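Side-chain contacts in putative oxidoreductase (Jannaschia sp., PDB 3C24), which probably works as an NAD(P)-dependent oxidoreductase, with a Rossmann-type nucleotide-binding domain followed by a helical C-terminal region resembling that of 6-phosphogluconate dehydrogenases: residues A[46-51]-A[58-63]; A[105-110]-A[278-283]; A[134-139]-A[143-148]; A[160-165]-A[179-184]; A[211-214]-A[218-221]. All coordinates share one frame; numbering follows the deposited sequence.

Interaction 1: residues A[46-51]-A[58-63]; sequences EGRDRL and LTDGDG
The Arg48 guanidinium carries Leu58 on one face, with CG 3.9 Å above the middle of its plane, and meets the Asp60 carboxylate at its edge. The contact lies in the predicted Rossmann domain, where helix 45-53 is pinned against the loop that leads on to strand 70-73. Arginine and aspartate form an end-on, two-nitrogen salt bridge: Arg48 NH1 donates to Asp60 OD1 at 3.0 Å and Arg48 NH2 to Asp60 OD2 at 2.9 Å. Both oxygens are approached from the syn side but tilted out of the carboxylate plane; the two planes are turned 33° apart, and a weak third bond runs from NH2 to OD1. Arg48 NH1 also donates to Glu42 O, which fixes the rotation of the group further. A bend at chi3 (66°) turns the end of the arginine chain over Leu58, whose branches are thereby sandwiched between the guanidinium and the buried Leu51. The two leucines cross at about a right angle. Leu51 continues inward onto Ala40 of strand 37-41 and Thr28 of helix 22-33, linking the surface salt bridge to the core. At the apolar end, Leu58 CD2 rests 3.7 Å from Leu51 CB.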
# COMPACT_ATOMS: atom_id res chain seq x y z
N GLU A 46 -17.93 27.90 -15.39
CA GLU A 46 -16.55 27.71 -14.92
C GLU A 46 -15.84 26.65 -15.78
O GLU A 46 -14.66 26.77 -16.05
CB GLU A 46 -16.48 27.36 -13.43
CG GLU A 46 -17.11 26.03 -13.05
CD GLU A 46 -16.08 24.92 -12.97
OE1 GLU A 46 -14.89 25.24 -12.74
OE2 GLU A 46 -16.46 23.73 -13.12
N GLY A 47 -16.60 25.64 -16.21
CA GLY A 47 -16.09 24.57 -17.07
C GLY A 47 -15.72 25.10 -18.45
O GLY A 47 -14.68 24.73 -19.05
N ARG A 48 -16.57 25.98 -18.98
CA ARG A 48 -16.31 26.60 -20.29
C ARG A 48 -15.05 27.45 -20.22
O ARG A 48 -14.23 27.47 -21.13
CB ARG A 48 -17.50 27.40 -20.79
CG ARG A 48 -18.78 26.53 -20.99
CD ARG A 48 -20.00 27.31 -21.38
NE ARG A 48 -19.95 27.94 -22.69
CZ ARG A 48 -20.34 27.35 -23.81
NH1 ARG A 48 -20.74 26.10 -23.78
NH2 ARG A 48 -20.31 28.01 -24.96
N ASP A 49 -14.87 28.15 -19.11
CA ASP A 49 -13.69 28.99 -18.96
C ASP A 49 -12.44 28.15 -18.90
O ASP A 49 -11.37 28.53 -19.38
CB ASP A 49 -13.76 29.80 -17.68
CG ASP A 49 -14.83 30.89 -17.72
OD1 ASP A 49 -15.43 31.16 -18.78
OD2 ASP A 49 -15.06 31.49 -16.65
N ARG A 50 -12.57 27.01 -18.28
CA ARG A 50 -11.43 26.11 -18.10
C ARG A 50 -10.96 25.62 -19.48
O ARG A 50 -9.78 25.65 -19.78
CB ARG A 50 -11.77 24.94 -17.16
CG ARG A 50 -10.62 23.95 -16.94
CD ARG A 50 -10.93 22.83 -15.92
NE ARG A 50 -10.98 23.35 -14.56
CZ ARG A 50 -12.08 23.50 -13.82
NH1 ARG A 50 -13.28 23.12 -14.26
NH2 ARG A 50 -11.96 24.02 -12.60
N LEU A 51 -11.92 25.20 -20.29
CA LEU A 51 -11.62 24.68 -21.62
C LEU A 51 -11.00 25.79 -22.45
O LEU A 51 -10.00 25.62 -23.15
CB LEU A 51 -12.88 24.14 -22.30
CG LEU A 51 -13.40 22.87 -21.66
CD1 LEU A 51 -14.75 22.45 -22.22
CD2 LEU A 51 -12.35 21.75 -21.85
N LEU A 58 -15.37 25.22 -27.51
CA LEU A 58 -16.65 24.81 -26.91
C LEU A 58 -17.62 24.42 -28.00
O LEU A 58 -17.68 25.06 -29.04
CB LEU A 58 -17.27 25.89 -26.05
CG LEU A 58 -16.92 25.63 -24.58
CD1 LEU A 58 -17.47 24.23 -24.21
CD2 LEU A 58 -15.43 25.78 -24.36
N THR A 59 -18.34 23.33 -27.78
CA THR A 59 -19.30 22.86 -28.78
C THR A 59 -20.71 23.11 -28.33
O THR A 59 -21.25 22.35 -27.53
CB THR A 59 -19.11 21.39 -29.18
OG1 THR A 59 -18.01 21.26 -30.11
CG2 THR A 59 -20.39 20.90 -29.89
N ASP A 60 -21.32 24.17 -28.89
CA ASP A 60 -22.70 24.58 -28.53
C ASP A 60 -23.81 24.13 -29.44
O ASP A 60 -23.61 23.71 -30.56
CB ASP A 60 -22.80 26.07 -28.46
CG ASP A 60 -21.80 26.63 -27.49
OD1 ASP A 60 -21.25 25.80 -26.70
OD2 ASP A 60 -21.54 27.85 -27.56
N GLY A 61 -25.00 24.28 -28.90
CA GLY A 61 -26.20 23.80 -29.57
C GLY A 61 -26.24 22.29 -29.46
O GLY A 61 -25.56 21.69 -28.60
N ASP A 62 -27.00 21.67 -30.36
CA ASP A 62 -27.23 20.23 -30.33
C ASP A 62 -26.83 19.52 -31.57
O ASP A 62 -27.04 18.33 -31.71
CB ASP A 62 -28.71 19.92 -30.11
CG ASP A 62 -29.23 20.39 -28.76
OD1 ASP A 62 -28.42 20.52 -27.81
OD2 ASP A 62 -30.46 20.62 -28.65
N GLY A 63 -26.27 20.26 -32.51
CA GLY A 63 -25.88 19.64 -33.78
C GLY A 63 -24.87 18.53 -33.62
O GLY A 63 -24.72 17.65 -34.47

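Interaction 2: residues A[105-110]-A[278-283]; sequences PYAGVM and QAAELI
This is a small apolar contact between the C-terminal end of helix 103-107, on the Rossmann-like part of the chain, and helix 273-284 near the C-terminus. Helix 103-107 finishes in a Schellman motif: Gly108 takes a positive phi (86°), and its N bonds back to Pro105 O. Just before that turn, Ala107 makes the central contact. Its CB lies over the backbone of the second helix, 3.8 Å from Ala280 O and 3.9 Å from Glu281 N. Ala107 CB and Ala280 CB sit 4.1 Å apart. Short side chains on both helices let the backbones come near, with Ala107 CA and Glu281 CA separated by 4.8 Å. Tyr106 flanks the pair: its CB touches Ala280 CB, which lies at the edge of the ring, while its hydroxyl is hydrogen-bonded to Glu185 of helix 184-217. The same ring packs on Val276 and Lys277, one turn back along helix 273-284. A different side of that helix faces the second subunit, whose Phe257 packs on Gln278 and Leu282. Beside the alanine pair, the extended Glu281 chain passes by, bringing Glu281 CG to 4.0 Å from Ala107 CB.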
# COMPACT_ATOMS: atom_id res chain seq x y z
N PRO A 105 -24.38 1.17 -14.52
CA PRO A 105 -24.66 0.02 -15.37
C PRO A 105 -25.06 -1.19 -14.56
O PRO A 105 -26.08 -1.83 -14.83
CB PRO A 105 -23.30 -0.20 -16.04
CG PRO A 105 -22.87 1.16 -16.23
CD PRO A 105 -23.11 1.79 -14.93
N TYR A 106 -24.27 -1.52 -13.55
CA TYR A 106 -24.52 -2.75 -12.76
C TYR A 106 -25.73 -2.58 -11.85
O TYR A 106 -26.41 -3.55 -11.50
CB TYR A 106 -23.27 -3.20 -11.97
CG TYR A 106 -23.34 -4.61 -11.48
CD1 TYR A 106 -23.48 -5.65 -12.36
CD2 TYR A 106 -23.29 -4.91 -10.12
CE1 TYR A 106 -23.58 -6.95 -11.92
CE2 TYR A 106 -23.39 -6.18 -9.68
CZ TYR A 106 -23.53 -7.21 -10.58
OH TYR A 106 -23.59 -8.51 -10.17
N ALA A 107 -26.00 -1.34 -11.48
CA ALA A 107 -27.17 -1.03 -10.64
C ALA A 107 -28.45 -1.25 -11.40
O ALA A 107 -29.53 -1.39 -10.82
CB ALA A 107 -27.14 0.39 -10.13
N GLY A 108 -28.31 -1.25 -12.72
CA GLY A 108 -29.43 -1.49 -13.61
C GLY A 108 -30.25 -0.26 -13.95
O GLY A 108 -31.41 -0.37 -14.35
N VAL A 109 -29.61 0.90 -13.89
CA VAL A 109 -30.31 2.18 -14.11
C VAL A 109 -30.10 2.78 -15.47
O VAL A 109 -30.67 3.82 -15.77
CB VAL A 109 -29.98 3.21 -12.98
CG1 VAL A 109 -30.31 2.61 -11.62
CG2 VAL A 109 -28.53 3.64 -12.99
N MSE A 110 -29.30 2.14 -16.31
CA MSE A 110 -29.10 2.65 -17.69
C MSE A 110 -30.39 2.47 -18.48
O MSE A 110 -31.07 1.44 -18.36
CB MSE A 110 -27.93 1.97 -18.43
CG MSE A 110 -26.58 2.11 -17.72
SE MSE A 110 -26.07 3.97 -17.37
CE MSE A 110 -25.75 4.47 -19.13
N GLN A 278 -25.76 -4.15 -4.55
CA GLN A 278 -26.25 -3.22 -3.52
C GLN A 278 -25.36 -1.99 -3.42
O GLN A 278 -25.87 -0.88 -3.27
CB GLN A 278 -26.35 -3.90 -2.15
CG GLN A 278 -27.43 -4.92 -2.14
CD GLN A 278 -27.40 -5.78 -0.87
OE1 GLN A 278 -26.65 -5.52 0.03
NE2 GLN A 278 -28.23 -6.80 -0.83
N ALA A 279 -24.05 -2.19 -3.51
CA ALA A 279 -23.08 -1.08 -3.45
C ALA A 279 -23.28 -0.17 -4.67
O ALA A 279 -23.29 1.07 -4.58
CB ALA A 279 -21.68 -1.58 -3.40
N ALA A 280 -23.49 -0.80 -5.82
CA ALA A 280 -23.69 -0.06 -7.08
C ALA A 280 -24.95 0.82 -7.00
O ALA A 280 -24.96 1.98 -7.39
CB ALA A 280 -23.76 -1.05 -8.28
N GLU A 281 -25.99 0.27 -6.41
CA GLU A 281 -27.23 0.99 -6.25
C GLU A 281 -27.03 2.19 -5.32
O GLU A 281 -27.53 3.30 -5.53
CB GLU A 281 -28.31 0.04 -5.73
CG GLU A 281 -28.74 -0.95 -6.77
CD GLU A 281 -29.50 -2.11 -6.19
OE1 GLU A 281 -29.53 -2.21 -4.95
OE2 GLU A 281 -30.04 -2.92 -6.97
N LEU A 282 -26.22 1.97 -4.31
CA LEU A 282 -25.96 3.00 -3.34
C LEU A 282 -25.27 4.17 -4.03
O LEU A 282 -25.64 5.36 -3.88
CB LEU A 282 -25.10 2.41 -2.22
CG LEU A 282 -24.92 3.07 -0.88
CD1 LEU A 282 -26.26 3.41 -0.27
CD2 LEU A 282 -24.15 2.07 0.00
N ILE A 283 -24.29 3.81 -4.86
CA ILE A 283 -23.45 4.78 -5.55
C ILE A 283 -24.20 5.55 -6.62
O ILE A 283 -23.99 6.76 -6.81
CB ILE A 283 -22.25 4.07 -6.20
CG1 ILE A 283 -21.31 3.58 -5.09
CG2 ILE A 283 -21.46 5.02 -7.14
CD1 ILE A 283 -20.24 2.52 -5.51

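Interaction 3: residues A[134-139]-A[143-148]; sequences DPAART and GGIAKQ
Ile145 and Ala146 press against one side of the single-turn helix 135-138, touching Ala137 through methyl groups. This is an N-capped helical turn packed against the loop that follows it, just ahead of strand 148-156. Ile145 CG2 does most of the touching: it lies 3.8 Å from Ala137 CA and 4.0 Å from Ala137 CB. That branch stands anti to the isoleucine's own backbone N, while CG1 lies beside the N and carries CD1 out to 4.0 Å from Ala136 O. Ala146 comes closer still, with CB 3.4 Å from Ala137 O, and its buried methyl also packs on Pro126 and Glu132. Asp134 OD2 meets Ile145 CG2 at 4.0 Å.

The other carboxylate oxygen of Asp134 does the capping. Ala136 N donates to Asp134 OD1 at 3.0 Å, from well above the carboxylate plane, and Asp134 O receives Arg138 N, closing the turn. The loop is positioned from behind by Asp140: its OD2 accepts from both Ile145 N and Ala146 N, and its OD1 from Gly143 N. One carboxylate thus gathers three amides and sets the curve that presents Ile145 and Ala146 to the helix. Gly143 and Gly144 both have positive phi, which suits residues without side chains. Farther out, Arg138 leaves the contact, and its NH2 donates to Glu132 O of the second subunit.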
# COMPACT_ATOMS: atom_id res chain seq x y z
N ASP A 134 10.12 10.62 -14.37
CA ASP A 134 9.64 12.01 -14.46
C ASP A 134 8.94 12.38 -13.17
O ASP A 134 8.06 11.65 -12.69
CB ASP A 134 8.74 12.15 -15.68
CG ASP A 134 7.90 13.41 -15.66
OD1 ASP A 134 8.19 14.34 -14.89
OD2 ASP A 134 6.90 13.43 -16.43
N PRO A 135 9.31 13.48 -12.54
CA PRO A 135 8.69 13.69 -11.24
C PRO A 135 7.16 13.80 -11.23
O PRO A 135 6.53 13.39 -10.26
CB PRO A 135 9.30 15.00 -10.76
CG PRO A 135 10.16 15.44 -11.77
CD PRO A 135 10.33 14.48 -12.84
N ALA A 136 6.60 14.30 -12.33
CA ALA A 136 5.15 14.49 -12.42
C ALA A 136 4.49 13.13 -12.58
O ALA A 136 3.35 12.91 -12.14
CB ALA A 136 4.78 15.38 -13.59
N ALA A 137 5.24 12.19 -13.13
CA ALA A 137 4.79 10.80 -13.29
C ALA A 137 4.84 10.06 -11.92
O ALA A 137 3.94 9.29 -11.55
CB ALA A 137 5.65 10.06 -14.33
N ARG A 138 5.90 10.33 -11.16
CA ARG A 138 6.09 9.68 -9.88
C ARG A 138 5.02 10.05 -8.87
O ARG A 138 4.74 9.24 -8.01
CB ARG A 138 7.48 9.94 -9.30
CG ARG A 138 8.56 9.31 -10.18
CD ARG A 138 9.94 9.40 -9.54
NE ARG A 138 10.04 8.42 -8.46
CZ ARG A 138 11.15 8.16 -7.80
NH1 ARG A 138 12.26 8.79 -8.12
NH2 ARG A 138 11.14 7.22 -6.87
N THR A 139 4.45 11.24 -9.00
CA THR A 139 3.39 11.71 -8.11
C THR A 139 2.04 11.69 -8.80
O THR A 139 1.07 12.26 -8.31
CB THR A 139 3.67 13.11 -7.52
OG1 THR A 139 3.85 14.07 -8.58
CG2 THR A 139 4.94 13.06 -6.62
N GLY A 143 -3.38 8.62 -12.96
CA GLY A 143 -3.26 8.27 -14.37
C GLY A 143 -3.23 9.47 -15.26
O GLY A 143 -3.63 10.58 -14.86
N GLY A 144 -2.71 9.26 -16.46
CA GLY A 144 -2.64 10.34 -17.44
C GLY A 144 -1.23 10.83 -17.67
O GLY A 144 -0.97 11.51 -18.69
N ILE A 145 -0.33 10.54 -16.73
CA ILE A 145 1.12 10.91 -16.85
C ILE A 145 1.97 9.65 -16.72
O ILE A 145 2.73 9.30 -17.63
CB ILE A 145 1.57 11.99 -15.87
CG1 ILE A 145 0.61 13.20 -15.98
CG2 ILE A 145 3.01 12.40 -16.22
CD1 ILE A 145 0.76 14.22 -14.89
N ALA A 146 1.77 8.96 -15.59
CA ALA A 146 2.39 7.65 -15.33
C ALA A 146 1.64 6.56 -16.08
O ALA A 146 0.43 6.66 -16.27
CB ALA A 146 2.43 7.33 -13.82
N LYS A 147 2.36 5.53 -16.49
CA LYS A 147 1.79 4.39 -17.21
C LYS A 147 0.82 3.65 -16.27
O LYS A 147 1.07 3.52 -15.08
CB LYS A 147 2.89 3.43 -17.70
CG LYS A 147 3.89 4.00 -18.68
CD LYS A 147 4.97 2.98 -19.00
CE LYS A 147 5.94 2.74 -17.84
NZ LYS A 147 6.68 3.99 -17.43
N GLN A 148 -0.26 3.11 -16.84
CA GLN A 148 -1.22 2.31 -16.09
C GLN A 148 -1.89 1.35 -17.02
O GLN A 148 -1.89 1.55 -18.23
CB GLN A 148 -2.30 3.20 -15.48
CG GLN A 148 -3.28 3.80 -16.52
CD GLN A 148 -4.38 4.62 -15.85
OE1 GLN A 148 -4.85 4.29 -14.76
NE2 GLN A 148 -4.80 5.71 -16.51

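Interaction 4: residues A[160-165]-A[179-184]; sequences EHYAIG and THRVTT
Tyr162 and Arg181 pack tightly face to face, their side chains sliding past each other in opposite directions. The guanidinium lies flat on the tyrosine, centres 4.2 Å apart and planes only 4° from parallel, but it is shifted toward the CB end of the ring, so the cation-pi contact is off-centre. The middle of the ring is taken instead by a methylene: Arg181 CD sits 3.6 Å from the Tyr162 ring centroid, almost on the normal, as a CH-pi contact. Arg181 CB then reaches Tyr162 OH at 3.4 Å. The extended chain, CG to NE, with CG anti to the backbone N (chi1 -176°), lays the arginine along the ring. A salt bridge from Arg181 NH1 to Glu159 anchors its far end.

The hydroxyl side is looser. Thr179 offers Tyr162 OH only its CG2, at 3.7 Å, while Thr179 OG1 turns to Glu170. A water links the two residues, 2.7 Å from Tyr162 OH and donating to Thr179 O at 2.8 Å. Without the ring, as with an alanine at Tyr162, the Arg181 chain is likely to lose the surface it lies on and be held mainly by Glu159, and the water to lose one of its anchors.

The ring also meets Phe119 and packs on Cys152 of the neighbouring strand. Helix 160-165 and strand 179-181 run roughly antiparallel, 151° between directions, with their axes 11.2 Å apart, as expected where the helix of a beta-alpha-beta crossover (148-156, 160-172, 176-181) lies over the sheet.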
# COMPACT_ATOMS: atom_id res chain seq x y z
N GLU A 160 -17.69 -5.47 -32.81
CA GLU A 160 -16.74 -4.55 -33.47
C GLU A 160 -16.52 -3.25 -32.69
O GLU A 160 -15.54 -2.55 -32.83
CB GLU A 160 -17.19 -4.22 -34.88
CG GLU A 160 -17.25 -5.45 -35.78
CD GLU A 160 -18.64 -6.10 -35.89
OE1 GLU A 160 -19.41 -6.21 -34.88
OE2 GLU A 160 -18.93 -6.55 -37.05
N HIS A 161 -17.48 -2.97 -31.84
CA HIS A 161 -17.43 -1.74 -31.03
C HIS A 161 -16.52 -1.86 -29.84
O HIS A 161 -16.14 -0.82 -29.25
CB HIS A 161 -18.83 -1.29 -30.61
CG HIS A 161 -19.60 -0.70 -31.72
ND1 HIS A 161 -20.82 -0.08 -31.54
CD2 HIS A 161 -19.28 -0.52 -33.03
CE1 HIS A 161 -21.24 0.39 -32.70
NE2 HIS A 161 -20.33 0.13 -33.62
N TYR A 162 -16.11 -3.07 -29.49
CA TYR A 162 -15.22 -3.21 -28.32
C TYR A 162 -13.92 -2.49 -28.63
O TYR A 162 -13.44 -1.70 -27.84
CB TYR A 162 -14.93 -4.67 -27.93
CG TYR A 162 -13.92 -4.68 -26.82
CD1 TYR A 162 -14.31 -4.48 -25.52
CD2 TYR A 162 -12.55 -4.75 -27.09
CE1 TYR A 162 -13.37 -4.42 -24.51
CE2 TYR A 162 -11.62 -4.67 -26.07
CZ TYR A 162 -12.02 -4.50 -24.80
OH TYR A 162 -11.08 -4.40 -23.80
N ALA A 163 -13.38 -2.75 -29.81
CA ALA A 163 -12.08 -2.17 -30.23
C ALA A 163 -12.15 -0.66 -30.23
O ALA A 163 -11.20 0.02 -29.84
CB ALA A 163 -11.66 -2.67 -31.61
N ILE A 164 -13.30 -0.13 -30.62
CA ILE A 164 -13.44 1.32 -30.73
C ILE A 164 -13.45 1.92 -29.30
O ILE A 164 -12.72 2.85 -28.98
CB ILE A 164 -14.69 1.71 -31.53
CG1 ILE A 164 -14.55 1.21 -32.97
CG2 ILE A 164 -14.89 3.21 -31.46
CD1 ILE A 164 -15.87 1.19 -33.77
N GLY A 165 -14.28 1.37 -28.44
CA GLY A 165 -14.35 1.86 -27.07
C GLY A 165 -13.03 1.75 -26.37
O GLY A 165 -12.64 2.62 -25.60
N THR A 179 -4.78 -3.27 -21.68
CA THR A 179 -6.22 -3.13 -21.62
C THR A 179 -6.84 -4.49 -21.46
O THR A 179 -6.83 -5.31 -22.38
CB THR A 179 -6.75 -2.51 -22.92
OG1 THR A 179 -6.05 -1.27 -23.14
CG2 THR A 179 -8.20 -2.22 -22.83
N HIS A 180 -7.41 -4.69 -20.28
CA HIS A 180 -8.06 -5.94 -19.89
C HIS A 180 -9.56 -5.92 -20.18
O HIS A 180 -10.28 -5.09 -19.68
CB HIS A 180 -7.89 -6.19 -18.40
CG HIS A 180 -6.46 -6.23 -17.95
ND1 HIS A 180 -5.64 -7.32 -18.19
CD2 HIS A 180 -5.73 -5.34 -17.26
CE1 HIS A 180 -4.45 -7.08 -17.67
NE2 HIS A 180 -4.48 -5.89 -17.08
N ARG A 181 -9.99 -6.84 -21.04
CA ARG A 181 -11.40 -7.01 -21.36
C ARG A 181 -12.07 -7.94 -20.39
O ARG A 181 -11.59 -9.05 -20.11
CB ARG A 181 -11.62 -7.56 -22.78
CG ARG A 181 -13.12 -7.66 -23.17
CD ARG A 181 -13.31 -8.00 -24.62
NE ARG A 181 -14.72 -8.05 -24.97
CZ ARG A 181 -15.17 -8.20 -26.21
NH1 ARG A 181 -14.33 -8.26 -27.22
NH2 ARG A 181 -16.49 -8.24 -26.45
N VAL A 182 -13.15 -7.44 -19.81
CA VAL A 182 -14.00 -8.21 -18.88
C VAL A 182 -15.48 -8.05 -19.21
O VAL A 182 -15.88 -7.26 -20.07
CB VAL A 182 -13.79 -7.75 -17.43
CG1 VAL A 182 -12.36 -8.03 -16.91
CG2 VAL A 182 -14.12 -6.25 -17.26
N THR A 183 -16.31 -8.79 -18.49
CA THR A 183 -17.76 -8.61 -18.61
C THR A 183 -18.18 -7.47 -17.72
O THR A 183 -17.44 -7.04 -16.82
CB THR A 183 -18.56 -9.85 -18.17
OG1 THR A 183 -18.38 -10.08 -16.77
CG2 THR A 183 -18.11 -11.09 -18.97
N THR A 184 -19.40 -7.00 -17.92
CA THR A 184 -19.98 -5.94 -17.10
C THR A 184 -19.94 -6.34 -15.62
O THR A 184 -19.52 -5.56 -14.77
CB THR A 184 -21.43 -5.64 -17.49
OG1 THR A 184 -21.45 -5.27 -18.87
CG2 THR A 184 -22.06 -4.48 -16.64
O HOH W 1 -8.67 -5.39 -24.45

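Interaction 5: residues A[211-214]-A[218-221]; sequences DECA and GIDR
Asp211 OD1 is gripped by two nitrogens of Arg221: NH2 donates at 2.9 Å and NE at 3.2 Å. The grip is side-on, with both donors converging on the single oxygen, which lies at the edge of the guanidinium in its plane. NH2 comes from the syn side, whereas NE arrives nearly in line with the C-O bond. The two side chains run alongside each other, pointing the same way. Arg221 spans the distance because its chain is extended from CG to NE. This holds for the conformer described; a second one is deposited, so the bridge may not be permanent.

Nearer the turn between helix 184-217 and helix 221-239 the contact is mostly backbone. Gly218 leaves the first helix with positive phi, and Ile219 N donates to Cys213 O at 3.1 Å, from above the carbonyl plane. Ala214 CA makes a C-H...O contact with Ile219 O at 3.1 Å, and a water donates to both Ala214 O and Ile219 O. Ile219 CD1 meets Cys213 CB at 3.9 Å, while Ala214 CB packs under the aliphatic part of Arg221. The second subunit is close by: its Leu194 packs on Cys213 and its Gln186 on Ile219.

With an asparagine at Asp211 the negative charge is gone, and the Arg221 guanidinium would probably be left without its mate and freer to turn away. With both donors on one oxygen, in this conformer the bridge ties the first turn of helix 221-239 back to helix 184-217, while the backbone bond and the water secure the bend itself.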
# COMPACT_ATOMS: atom_id res chain seq x y z
N ASP A 211 -4.05 6.60 13.98
CA ASP A 211 -4.75 7.54 14.88
C ASP A 211 -4.88 6.96 16.30
O ASP A 211 -4.67 7.62 17.32
CB ASP A 211 -6.17 7.87 14.40
CG ASP A 211 -6.22 8.62 13.10
OD1 ASP A 211 -5.23 9.28 12.71
OD2 ASP A 211 -7.32 8.53 12.46
N GLU A 212 -5.15 5.67 16.36
CA GLU A 212 -5.27 4.99 17.64
C GLU A 212 -3.95 5.02 18.43
O GLU A 212 -3.90 5.29 19.68
CB GLU A 212 -5.80 3.57 17.42
CG GLU A 212 -5.97 2.70 18.68
CD GLU A 212 -7.27 2.92 19.42
OE1 GLU A 212 -8.00 3.91 19.09
OE2 GLU A 212 -7.56 2.14 20.33
N CYS A 213 -2.87 4.78 17.71
CA CYS A 213 -1.53 4.80 18.32
C CYS A 213 -1.25 6.13 19.00
O CYS A 213 -0.79 6.20 20.14
CB CYS A 213 -0.46 4.49 17.29
SG CYS A 213 -0.43 2.75 16.78
N ALA A 214 -1.60 7.20 18.29
CA ALA A 214 -1.32 8.58 18.76
C ALA A 214 -2.32 9.04 19.82
O ALA A 214 -1.94 9.56 20.86
CB ALA A 214 -1.32 9.56 17.57
N GLY A 218 -0.40 7.35 23.19
CA GLY A 218 0.58 8.43 23.36
C GLY A 218 1.74 8.44 22.40
O GLY A 218 2.74 9.09 22.69
N ILE A 219 1.65 7.68 21.32
CA ILE A 219 2.75 7.60 20.37
C ILE A 219 2.72 8.82 19.47
O ILE A 219 1.68 9.17 18.92
CB ILE A 219 2.70 6.31 19.53
CG1 ILE A 219 2.74 5.09 20.46
CG2 ILE A 219 3.84 6.29 18.52
CD1 ILE A 219 2.37 3.74 19.84
N ASP A 220 3.85 9.47 19.37
CA ASP A 220 4.00 10.60 18.44
C ASP A 220 3.41 10.18 17.11
O ASP A 220 3.77 9.16 16.55
CB ASP A 220 5.47 10.96 18.21
CG ASP A 220 5.65 12.21 17.36
OD1 ASP A 220 4.82 13.16 17.47
OD2 ASP A 220 6.65 12.27 16.62
N ARG A 221 2.54 11.01 16.55
CA ARG A 221 1.89 10.57 15.28
C ARG A 221 2.88 10.35 14.15
O ARG A 221 2.67 9.43 13.40
CB ARG A 221 0.68 11.45 14.83
CG ARG A 221 -0.25 10.75 13.76
CD ARG A 221 -1.47 11.60 13.31
NE ARG A 221 -2.42 10.81 12.50
CZ ARG A 221 -2.41 10.73 11.19
NH1 ARG A 221 -1.51 11.40 10.49
NH2 ARG A 221 -3.32 9.98 10.58
O HOH W 2 0.37 11.32 20.41

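In the fold
Interaction 1 comes first along the chain, on the outer part of the Rossmann-like half beside strand 37-41 at one end of the mixed sheet. Interaction 2 then spans 167 residues, joining helix 103-107 to the C-terminal helix 273-284 and enclosing interactions 3, 4 and 5 in sequence. Interaction 3 precedes the crossover that ends the sheet at strand 176-181 and interaction 4 lies within it, their centres 24 Å apart. From that strand the chain enters helix 184-217, which carries interaction 5 out to about 47 Å from interaction 4, centre to centre. Interactions 2 to 5 all have residues meeting the second subunit, so much of the chain after the Rossmann-like half shares in the dimer.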